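Cellobiose 2-epimerase (Spirochaeta thermophila DSM 6192, PDB 5ZIG) probably catalyses the reversible epimerization of cellobiose to 4-O-beta-D-glucosyl-D-mannose, as a member of the N-acylglucosamine 2-epimerase family. Local coordinates at residues V344-L352 with W360-G368. Sequence-based numbering, arbitrary orientation.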
loop_
_atom_site.group_PDB
_atom_site.type_symbol
_atom_site.label_atom_id
_atom_site.label_comp_id
_atom_site.label_asym_id
_atom_site.label_seq_id
_atom_site.Cartn_x
_atom_site.Cartn_y
_atom_site.Cartn_z
ATOM N N VAL A 344 17.275 -7.355 0.697
ATOM C CA VAL A 344 15.862 -7.659 0.888
ATOM C C VAL A 344 15.320 -8.386 -0.331
ATOM O O VAL A 344 14.572 -9.363 -0.202
ATOM C CB VAL A 344 15.070 -6.367 1.196
ATOM C CG1 VAL A 344 13.571 -6.572 0.952
ATOM C CG2 VAL A 344 15.314 -5.952 2.639
ATOM N N TRP A 345 15.719 -7.954 -1.534
ATOM C CA TRP A 345 15.170 -8.568 -2.741
ATOM C C TRP A 345 15.609 -10.021 -2.866
ATOM O O TRP A 345 14.823 -10.882 -3.280
ATOM C CB TRP A 345 15.589 -7.792 -3.996
ATOM C CG TRP A 345 15.007 -8.441 -5.221
ATOM C CD1 TRP A 345 15.668 -9.196 -6.148
ATOM C CD2 TRP A 345 13.627 -8.445 -5.612
ATOM N NE1 TRP A 345 14.788 -9.651 -7.112
ATOM C CE2 TRP A 345 13.529 -9.212 -6.800
ATOM C CE3 TRP A 345 12.462 -7.866 -5.077
ATOM C CZ2 TRP A 345 12.319 -9.414 -7.460
ATOM C CZ3 TRP A 345 11.273 -8.064 -5.734
ATOM C CH2 TRP A 345 11.204 -8.848 -6.908
ATOM N N ARG A 346 16.868 -10.303 -2.524
ATOM C CA ARG A 346 17.354 -11.677 -2.504
ATOM C C ARG A 346 16.532 -12.525 -1.543
ATOM O O ARG A 346 16.168 -13.665 -1.860
ATOM C CB ARG A 346 18.845 -11.682 -2.123
ATOM C CG ARG A 346 19.557 -13.010 -2.313
ATOM C CD ARG A 346 19.248 -13.618 -3.670
ATOM N NE ARG A 346 20.038 -14.820 -3.914
ATOM C CZ ARG A 346 19.798 -15.680 -4.898
ATOM N NH1 ARG A 346 18.781 -15.459 -5.727
ATOM N NH2 ARG A 346 20.572 -16.753 -5.054
ATOM N N PHE A 347 16.209 -11.977 -0.370
ATOM C CA PHE A 347 15.378 -12.716 0.571
ATOM C C PHE A 347 14.028 -13.061 -0.055
ATOM O O PHE A 347 13.559 -14.204 0.043
ATOM C CB PHE A 347 15.193 -11.910 1.861
ATOM C CG PHE A 347 14.506 -12.685 2.943
ATOM C CD1 PHE A 347 15.231 -13.555 3.754
ATOM C CD2 PHE A 347 13.119 -12.582 3.116
ATOM C CE1 PHE A 347 14.606 -14.295 4.726
ATOM C CE2 PHE A 347 12.484 -13.311 4.084
ATOM C CZ PHE A 347 13.227 -14.175 4.901
ATOM N N ILE A 348 13.417 -12.087 -0.734
ATOM C CA ILE A 348 12.132 -12.300 -1.391
ATOM C C ILE A 348 12.242 -13.398 -2.435
ATOM O O ILE A 348 11.418 -14.319 -2.484
ATOM C CB ILE A 348 11.631 -10.993 -2.030
ATOM C CG1 ILE A 348 11.388 -9.914 -0.978
ATOM C CG2 ILE A 348 10.369 -11.252 -2.848
ATOM C CD1 ILE A 348 11.205 -8.520 -1.598
ATOM N N MET A 349 13.227 -13.276 -3.329
ATOM C CA MET A 349 13.411 -14.285 -4.372
ATOM C C MET A 349 13.689 -15.666 -3.783
ATOM O O MET A 349 13.201 -16.678 -4.303
ATOM C CB MET A 349 14.559 -13.877 -5.305
ATOM C CG MET A 349 14.234 -12.686 -6.211
ATOM S SD MET A 349 12.924 -13.028 -7.399
ATOM C CE MET A 349 13.812 -13.848 -8.718
ATOM N N ASP A 350 14.461 -15.726 -2.696
ATOM C CA ASP A 350 14.866 -17.010 -2.131
ATOM C C ASP A 350 13.723 -17.714 -1.409
ATOM O O ASP A 350 13.617 -18.945 -1.460
ATOM C CB ASP A 350 16.031 -16.811 -1.167
ATOM C CG ASP A 350 17.345 -16.672 -1.879
ATOM O OD1 ASP A 350 17.559 -17.422 -2.852
ATOM O OD2 ASP A 350 18.153 -15.822 -1.455
ATOM N N HIS A 351 12.879 -16.965 -0.716
ATOM C CA HIS A 351 11.956 -17.617 0.209
ATOM C C HIS A 351 10.490 -17.236 0.021
ATOM O O HIS A 351 9.625 -18.102 0.166
ATOM C CB HIS A 351 12.414 -17.318 1.649
ATOM C CG HIS A 351 13.872 -17.594 1.893
ATOM N ND1 HIS A 351 14.443 -18.833 1.687
ATOM C CD2 HIS A 351 14.873 -16.789 2.323
ATOM C CE1 HIS A 351 15.731 -18.778 1.978
ATOM N NE2 HIS A 351 16.019 -17.549 2.368
ATOM N N LEU A 352 10.185 -15.974 -0.311
ATOM C CA LEU A 352 8.787 -15.544 -0.390
ATOM C C LEU A 352 8.131 -15.903 -1.712
ATOM O O LEU A 352 6.901 -15.972 -1.782
ATOM C CB LEU A 352 8.667 -14.035 -0.164
ATOM C CG LEU A 352 8.715 -13.712 1.324
ATOM C CD1 LEU A 352 9.170 -12.276 1.519
ATOM C CD2 LEU A 352 7.347 -13.970 2.016
ATOM N N TRP A 360 3.338 -15.259 -4.114
ATOM C CA TRP A 360 4.180 -15.136 -2.973
ATOM C C TRP A 360 3.509 -15.611 -1.693
ATOM O O TRP A 360 2.349 -15.443 -1.516
ATOM C CB TRP A 360 4.602 -13.675 -2.762
ATOM C CG TRP A 360 5.439 -12.957 -3.825
ATOM C CD1 TRP A 360 5.642 -13.315 -5.104
ATOM C CD2 TRP A 360 6.142 -11.741 -3.666
ATOM N NE1 TRP A 360 6.394 -12.447 -5.738
ATOM C CE2 TRP A 360 6.746 -11.461 -4.878
ATOM C CE3 TRP A 360 6.325 -10.870 -2.622
ATOM C CZ2 TRP A 360 7.519 -10.344 -5.066
ATOM C CZ3 TRP A 360 7.094 -9.782 -2.820
ATOM C CH2 TRP A 360 7.674 -9.529 -4.026
ATOM N N PHE A 361 4.251 -16.264 -0.823
ATOM C CA PHE A 361 3.725 -16.604 0.488
ATOM C C PHE A 361 3.356 -15.335 1.249
ATOM O O PHE A 361 3.964 -14.281 1.061
ATOM C CB PHE A 361 4.746 -17.431 1.258
ATOM C CG PHE A 361 4.969 -18.813 0.666
ATOM C CD1 PHE A 361 6.232 -19.224 0.232
ATOM C CD2 PHE A 361 3.905 -19.694 0.526
ATOM C CE1 PHE A 361 6.421 -20.498 -0.318
ATOM C CE2 PHE A 361 4.088 -20.965 -0.020
ATOM C CZ PHE A 361 5.348 -21.368 -0.437
ATOM N N TRP A 362 2.308 -15.430 2.083
ATOM C CA TRP A 362 2.013 -14.344 3.017
ATOM C C TRP A 362 3.199 -14.067 3.940
ATOM O O TRP A 362 3.492 -12.911 4.256
ATOM C CB TRP A 362 0.776 -14.692 3.851
ATOM C CG TRP A 362 0.484 -13.673 4.912
ATOM C CD1 TRP A 362 1.160 -13.480 6.088
ATOM C CD2 TRP A 362 -0.583 -12.718 4.903
ATOM N NE1 TRP A 362 0.594 -12.453 6.797
ATOM C CE2 TRP A 362 -0.484 -11.971 6.098
ATOM C CE3 TRP A 362 -1.618 -12.431 4.005
ATOM C CZ2 TRP A 362 -1.363 -10.937 6.408
ATOM C CZ3 TRP A 362 -2.494 -11.394 4.314
ATOM C CH2 TRP A 362 -2.357 -10.661 5.508
ATOM N N ALA A 363 3.869 -15.124 4.404
ATOM C CA ALA A 363 4.944 -14.987 5.378
ATOM C C ALA A 363 5.756 -16.278 5.467
ATOM O O ALA A 363 5.265 -17.378 5.179
ATOM C CB ALA A 363 4.400 -14.605 6.757
ATOM N N VAL A 364 7.021 -16.109 5.854
ATOM C CA VAL A 364 7.939 -17.209 6.098
ATOM C C VAL A 364 8.695 -16.945 7.397
ATOM O O VAL A 364 8.683 -15.837 7.936
ATOM C CB VAL A 364 8.893 -17.407 4.904
ATOM C CG1 VAL A 364 8.137 -17.799 3.648
ATOM C CG2 VAL A 364 9.593 -16.070 4.628
ATOM N N THR A 365 9.356 -17.979 7.902
ATOM C CA THR A 365 10.173 -17.817 9.100
ATOM C C THR A 365 11.410 -17.003 8.737
ATOM O O THR A 365 11.720 -16.848 7.555
ATOM C CB THR A 365 10.595 -19.182 9.660
ATOM O OG1 THR A 365 11.372 -19.878 8.678
ATOM C CG2 THR A 365 9.372 -20.010 9.989
ATOM N N PRO A 366 12.132 -16.461 9.730
ATOM C CA PRO A 366 13.383 -15.750 9.403
ATOM C C PRO A 366 14.311 -16.590 8.554
ATOM O O PRO A 366 15.081 -16.056 7.742
ATOM C CB PRO A 366 13.996 -15.451 10.779
ATOM C CG PRO A 366 12.847 -15.523 11.734
ATOM C CD PRO A 366 11.918 -16.551 11.188
ATOM N N GLU A 367 14.215 -17.913 8.693
ATOM C CA GLU A 367 14.971 -18.852 7.879
ATOM C C GLU A 367 14.396 -19.037 6.476
ATOM O O GLU A 367 15.120 -19.504 5.591
ATOM C CB GLU A 367 15.042 -20.206 8.596
ATOM C CG GLU A 367 15.787 -20.172 9.934
ATOM C CD GLU A 367 15.007 -19.451 11.025
ATOM O OE1 GLU A 367 13.765 -19.380 10.919
ATOM O OE2 GLU A 367 15.633 -18.937 11.977
ATOM N N GLY A 368 13.119 -18.715 6.249
ATOM C CA GLY A 368 12.497 -18.886 4.948
ATOM C C GLY A 368 11.465 -20.000 4.821
ATOM O O GLY A 368 10.996 -20.262 3.708
HETATM O O HOH W 1 10.064 -20.488 1.389
#
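Leu352, near the C-terminal end of helix 336-352, and Phe361, in the chain returning toward strand 363-364, are joined by the one direct hydrogen bond of this contact, a helix-to-strand junction in the (alpha/alpha)6 barrel of the N-acylglucosamine 2-epimerase family. Phe361 N donates to Leu352 O over 2.8 Å, in the carbonyl plane, and the same oxygen receives a CA-H...O contact from Trp360. A water donates to both His351 O and Gly368 O, bridging the helix to the last residue of the Thr365-Gly368 type I turn.

Apolar side chains meet between these polar links. With CG1 of Ile348 beside the backbone N (chi1 -63°), CG2 is carried over one face of the Trp360 six-membered ring, 3.6 Å from its centroid; Trp360 NE1 is meanwhile hydrogen-bonded to Gln21 OE1 of helix 7-31, which should help hold the indole in place. Val364 CG2 meets Leu352 CD2 and, also at 4.0 Å, Phe347 CE2. Phe347 turns its ring edge to the turn, with CE1 3.5 Å from Pro366 O. Strand 363-364 itself is an edge strand of a small antiparallel sheet, pairing with strand 309-314.

The His351 imidazole lies between Asp350 CB on one face and the turn on the other, where Gly368 CA makes a CH-pi contact and Glu367 O also approaches. Replacing His351 by alanine is likely to leave Gly368 CA without its aromatic face and open a gap beside the turn. At a positive phi (109°) that suits glycine, Gly368 CA comes to 3.6 Å from His351 CG, leaving little room for a CB.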